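Local structure of glycoside hydrolase family 43 (Halothermothrix orenii, 4QQS) at residues A[175-187]-A[232-244]. The protein shows alpha-L-arabinofuranosidase activity as a thermostable glycosidase and probably takes part in xylan degradation. Sequence-based numbering, arbitrary orientation. Where two conformers were deposited one is given.
Sequences VLAIQPSQDWEGI and GPWIKYSGNPILS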
loop_
_atom_site.group_PDB
_atom_site.type_symbol
_atom_site.label_atom_id
_atom_site.label_comp_id
_atom_site.label_asym_id
_atom_site.label_seq_id
_atom_site.Cartn_x
_atom_site.Cartn_y
_atom_site.Cartn_z
ATOM N N VAL A 175 8.974 -8.363 14.480
ATOM C CA VAL A 175 10.259 -8.544 13.843
ATOM C C VAL A 175 10.511 -7.334 12.938
ATOM O O VAL A 175 9.718 -7.060 12.043
ATOM C CB VAL A 175 10.291 -9.845 13.008
ATOM C CG1 VAL A 175 11.653 -10.028 12.357
ATOM C CG2 VAL A 175 9.958 -11.040 13.868
ATOM N N LEU A 176 11.591 -6.592 13.175
ATOM C CA LEU A 176 11.951 -5.511 12.271
ATOM C C LEU A 176 12.286 -6.099 10.907
ATOM O O LEU A 176 13.115 -7.001 10.813
ATOM C CB LEU A 176 13.146 -4.729 12.831
ATOM C CG LEU A 176 13.646 -3.595 11.949
ATOM C CD1 LEU A 176 12.583 -2.517 11.730
ATOM C CD2 LEU A 176 14.911 -2.997 12.557
ATOM N N ALA A 177 11.625 -5.601 9.871
ATOM C CA ALA A 177 11.895 -6.036 8.505
ATOM C C ALA A 177 12.916 -5.108 7.863
ATOM O O ALA A 177 14.040 -5.526 7.586
ATOM C CB ALA A 177 10.618 -6.111 7.694
ATOM N N ILE A 178 12.550 -3.840 7.676
ATOM C CA ILE A 178 13.433 -2.853 7.068
ATOM C C ILE A 178 13.209 -1.492 7.700
ATOM O O ILE A 178 12.130 -1.181 8.202
ATOM C CB ILE A 178 13.275 -2.751 5.536
ATOM C CG1 ILE A 178 11.849 -2.389 5.136
ATOM C CG2 ILE A 178 13.734 -4.028 4.863
ATOM C CD1 ILE A 178 11.692 -2.065 3.647
ATOM N N GLN A 179 14.254 -0.675 7.649
ATOM C CA GLN A 179 14.175 0.724 8.037
ATOM C C GLN A 179 15.131 1.494 7.140
ATOM O O GLN A 179 16.041 0.907 6.549
ATOM C CB GLN A 179 14.545 0.923 9.507
ATOM C CG GLN A 179 15.992 0.612 9.803
ATOM C CD GLN A 179 16.329 0.743 11.263
ATOM O OE1 GLN A 179 15.683 1.482 11.999
ATOM N NE2 GLN A 179 17.339 0.009 11.698
ATOM N N PRO A 180 14.956 2.818 7.026
ATOM C CA PRO A 180 15.847 3.597 6.169
ATOM C C PRO A 180 17.320 3.274 6.403
ATOM O O PRO A 180 17.808 3.307 7.540
ATOM C CB PRO A 180 15.480 5.041 6.529
ATOM C CG PRO A 180 14.001 4.937 6.791
ATOM C CD PRO A 180 13.833 3.634 7.528
ATOM N N SER A 181 18.018 2.973 5.311
ATOM C CA SER A 181 19.372 2.449 5.397
ATOM C C SER A 181 20.209 2.737 4.153
ATOM O O SER A 181 21.421 2.883 4.271
ATOM C CB SER A 181 19.345 0.944 5.694
ATOM O OG SER A 181 18.750 0.231 4.637
ATOM N N GLN A 182 19.597 2.827 2.981
ATOM C CA GLN A 182 20.320 3.071 1.735
ATOM C C GLN A 182 20.381 4.563 1.443
ATOM O O GLN A 182 19.494 5.318 1.838
ATOM C CB GLN A 182 19.619 2.358 0.567
ATOM C CG GLN A 182 19.600 0.853 0.671
ATOM C CD GLN A 182 18.922 0.211 -0.517
ATOM O OE1 GLN A 182 17.742 0.429 -0.762
ATOM N NE2 GLN A 182 19.675 -0.547 -1.286
ATOM N N ASP A 183 21.407 4.978 0.713
ATOM C CA ASP A 183 21.601 6.392 0.431
ATOM C C ASP A 183 20.384 7.049 -0.209
ATOM O O ASP A 183 20.079 8.187 0.119
ATOM C CB ASP A 183 22.837 6.615 -0.445
ATOM C CG ASP A 183 24.094 6.341 0.284
ATOM O OD1 ASP A 183 24.529 7.246 1.023
ATOM O OD2 ASP A 183 24.617 5.216 0.134
ATOM N N TRP A 184 19.702 6.355 -1.120
ATOM C CA TRP A 184 18.563 6.966 -1.817
ATOM C C TRP A 184 17.383 7.273 -0.888
ATOM O O TRP A 184 16.474 7.986 -1.296
ATOM C CB TRP A 184 18.079 6.089 -2.999
ATOM C CG TRP A 184 17.294 4.898 -2.576
ATOM C CD1 TRP A 184 17.806 3.704 -2.136
ATOM C CD2 TRP A 184 15.867 4.759 -2.501
ATOM N NE1 TRP A 184 16.798 2.843 -1.796
ATOM C CE2 TRP A 184 15.598 3.462 -2.006
ATOM C CE3 TRP A 184 14.786 5.598 -2.786
ATOM C CZ2 TRP A 184 14.305 2.982 -1.836
ATOM C CZ3 TRP A 184 13.509 5.113 -2.585
ATOM C CH2 TRP A 184 13.280 3.824 -2.125
ATOM N N GLU A 185 17.414 6.739 0.336
ATOM C CA GLU A 185 16.290 6.824 1.275
ATOM C C GLU A 185 16.397 7.985 2.251
ATOM O O GLU A 185 15.718 7.987 3.272
ATOM C CB GLU A 185 16.177 5.531 2.079
ATOM C CG GLU A 185 16.008 4.330 1.194
ATOM C CD GLU A 185 15.950 3.024 1.956
ATOM O OE1 GLU A 185 16.851 2.668 2.747
ATOM O OE2 GLU A 185 14.962 2.312 1.786
ATOM N N GLY A 186 17.242 8.966 1.968
ATOM C CA GLY A 186 17.267 10.174 2.778
ATOM C C GLY A 186 17.806 9.963 4.175
ATOM O O GLY A 186 17.286 10.512 5.149
ATOM N N ILE A 187 18.882 9.199 4.263
ATOM C CA ILE A 187 19.410 8.782 5.547
ATOM C C ILE A 187 20.210 9.859 6.279
ATOM O O ILE A 187 20.690 9.604 7.380
ATOM C CB ILE A 187 20.233 7.489 5.412
ATOM C CG1 ILE A 187 21.326 7.644 4.337
ATOM C CG2 ILE A 187 19.297 6.326 5.117
ATOM C CD1 ILE A 187 22.347 6.535 4.302
ATOM N N GLY A 232 11.902 -12.649 7.133
ATOM C CA GLY A 232 13.220 -12.126 6.824
ATOM C C GLY A 232 14.320 -13.133 7.118
ATOM O O GLY A 232 14.048 -14.303 7.403
ATOM N N PRO A 233 15.581 -12.681 7.067
ATOM C CA PRO A 233 16.001 -11.289 6.853
ATOM C C PRO A 233 15.644 -10.736 5.475
ATOM O O PRO A 233 15.593 -11.454 4.480
ATOM C CB PRO A 233 17.527 -11.344 7.026
ATOM C CG PRO A 233 17.901 -12.743 6.872
ATOM C CD PRO A 233 16.731 -13.577 7.288
ATOM N N TRP A 234 15.396 -9.433 5.451
ATOM C CA TRP A 234 15.041 -8.694 4.259
ATOM C C TRP A 234 16.224 -7.868 3.789
ATOM O O TRP A 234 16.706 -7.013 4.531
ATOM C CB TRP A 234 13.852 -7.781 4.572
ATOM C CG TRP A 234 12.557 -8.540 4.692
ATOM C CD1 TRP A 234 11.939 -9.005 5.827
ATOM C CD2 TRP A 234 11.734 -8.939 3.598
ATOM N NE1 TRP A 234 10.779 -9.667 5.484
ATOM C CE2 TRP A 234 10.635 -9.644 4.120
ATOM C CE3 TRP A 234 11.847 -8.796 2.217
ATOM C CZ2 TRP A 234 9.637 -10.165 3.297
ATOM C CZ3 TRP A 234 10.864 -9.330 1.401
ATOM C CH2 TRP A 234 9.772 -9.988 1.941
ATOM N N ILE A 235 16.690 -8.137 2.565
ATOM C CA ILE A 235 17.890 -7.514 2.012
ATOM C C ILE A 235 17.479 -6.630 0.838
ATOM O O ILE A 235 16.896 -7.101 -0.142
ATOM C CB ILE A 235 18.919 -8.559 1.553
ATOM C CG1 ILE A 235 19.300 -9.519 2.701
ATOM C CG2 ILE A 235 20.138 -7.861 0.979
ATOM C CD1 ILE A 235 19.897 -8.857 3.936
ATOM N N LYS A 236 17.765 -5.340 0.943
ATOM C CA LYS A 236 17.338 -4.390 -0.076
ATOM C C LYS A 236 18.090 -4.583 -1.385
ATOM O O LYS A 236 19.274 -4.909 -1.419
ATOM C CB LYS A 236 17.499 -2.959 0.423
ATOM C CG LYS A 236 16.439 -2.600 1.422
ATOM C CD LYS A 236 16.670 -1.280 2.125
ATOM C CE LYS A 236 15.524 -0.983 3.076
ATOM N NZ LYS A 236 15.713 0.259 3.818
ATOM N N TYR A 237 17.380 -4.350 -2.478
ATOM C CA TYR A 237 17.970 -4.343 -3.812
ATOM C C TYR A 237 18.978 -3.200 -3.938
ATOM O O TYR A 237 18.667 -2.029 -3.679
ATOM C CB TYR A 237 16.854 -4.204 -4.855
ATOM C CG TYR A 237 17.355 -4.052 -6.270
ATOM C CD1 TYR A 237 18.304 -4.913 -6.791
ATOM C CD2 TYR A 237 16.874 -3.035 -7.083
ATOM C CE1 TYR A 237 18.774 -4.761 -8.082
ATOM C CE2 TYR A 237 17.324 -2.885 -8.394
ATOM C CZ TYR A 237 18.275 -3.753 -8.886
ATOM O OH TYR A 237 18.751 -3.612 -10.166
ATOM N N SER A 238 20.181 -3.525 -4.389
ATOM C CA SER A 238 21.237 -2.531 -4.489
ATOM C C SER A 238 20.918 -1.418 -5.485
ATOM O O SER A 238 21.421 -0.301 -5.356
ATOM C CB SER A 238 22.536 -3.205 -4.889
ATOM O OG SER A 238 22.435 -3.694 -6.221
ATOM N N GLY A 239 20.081 -1.722 -6.479
ATOM C CA GLY A 239 19.727 -0.776 -7.517
ATOM C C GLY A 239 18.484 0.048 -7.245
ATOM O O GLY A 239 17.979 0.697 -8.153
ATOM N N ASN A 240 17.984 0.042 -6.012
ATOM C CA ASN A 240 16.843 0.878 -5.659
ATOM C C ASN A 240 17.150 2.357 -5.907
ATOM O O ASN A 240 18.295 2.788 -5.821
ATOM C CB ASN A 240 16.526 0.718 -4.181
ATOM C CG ASN A 240 15.728 -0.535 -3.851
ATOM O OD1 ASN A 240 15.036 -1.105 -4.700
ATOM N ND2 ASN A 240 15.787 -0.941 -2.588
ATOM N N PRO A 241 16.120 3.154 -6.196
ATOM C CA PRO A 241 14.714 2.777 -6.343
ATOM C C PRO A 241 14.426 2.161 -7.709
ATOM O O PRO A 241 15.114 2.440 -8.697
ATOM C CB PRO A 241 13.987 4.121 -6.198
ATOM C CG PRO A 241 14.962 5.110 -6.760
ATOM C CD PRO A 241 16.316 4.607 -6.325
ATOM N N ILE A 242 13.376 1.346 -7.760
ATOM C CA ILE A 242 12.906 0.764 -9.014
ATOM C C ILE A 242 11.854 1.614 -9.718
ATOM O O ILE A 242 11.606 1.405 -10.906
ATOM C CB ILE A 242 12.416 -0.690 -8.838
ATOM C CG1 ILE A 242 11.148 -0.766 -7.997
ATOM C CG2 ILE A 242 13.529 -1.543 -8.250
ATOM C CD1 ILE A 242 10.520 -2.160 -8.032
ATOM N N LEU A 243 11.262 2.575 -9.014
ATOM C CA LEU A 243 10.291 3.468 -9.620
ATOM C C LEU A 243 10.490 4.826 -8.969
ATOM O O LEU A 243 10.327 4.985 -7.752
ATOM C CB LEU A 243 8.882 2.927 -9.435
ATOM C CG LEU A 243 7.808 3.631 -10.263
ATOM C CD1 LEU A 243 8.068 3.526 -11.763
ATOM C CD2 LEU A 243 6.434 3.061 -9.940
ATOM N N SER A 244 10.903 5.795 -9.779
ATOM C CA SER A 244 11.228 7.117 -9.271
ATOM C C SER A 244 10.793 8.181 -10.282
ATOM O O SER A 244 10.388 7.876 -11.412
ATOM C CB SER A 244 12.714 7.216 -8.919
ATOM O OG SER A 244 13.509 6.983 -10.055
HETATM O O HOH W 1 15.214 -8.050 7.989
#
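Lys236 sets out with CG beside its own backbone N (chi1 -75°) and stays extended to the tip, which carries NZ into the loop of residues 179-185; Glu185, its CG likewise beside the backbone N (chi1 -58°), sends its carboxylate from the opposite direction to meet it. Both Glu185 oxygens present syn lone pairs to NZ, OE1 at 2.9 Å and OE2 at 3.0 Å, a bidentate salt bridge. NZ also donates to Ser181 OG and, from above the carbonyl plane, to Gln179 O at 2.8 Å. Asn194 serves both partners, OD1 to NZ and ND2 to OE2, which Tyr210 OH also bonds. Glu185 OE1 takes the backbone N-H groups of Ser181 and Gln182 on its anti side, so the carboxylate ties its own loop together while gripping the lysine. The aliphatic part of Lys236 runs between Ile178 and the Gln182 side chain. In this five-bladed beta-propeller the contact joins the loop after strand 175-178, which pairs with 153-162, to the chain around 235-236, the strand that borders 221-227. Pro180 lies about 8 Å, side chain to side chain, from Glu195, the predicted proton donor. Farther along, the Gln182 amide is fixed at both ends: NE2 donates almost straight to Tyr237 O (3.0 Å, 172°), while OE1 accepts Asn240 ND2 in its carbonyl plane and Trp184 NE1 from above it. Asn240 OD1 turns to Tyr224 N. Pro241 CB sits over the six-membered ring of Trp184, 3.9 Å from its centroid, in a CH-pi contact, with Glu185 CG against the opposite face. Ala177 CB packs obliquely on Trp234 CD1, and one water bridges Ala177 O to Trp234 N.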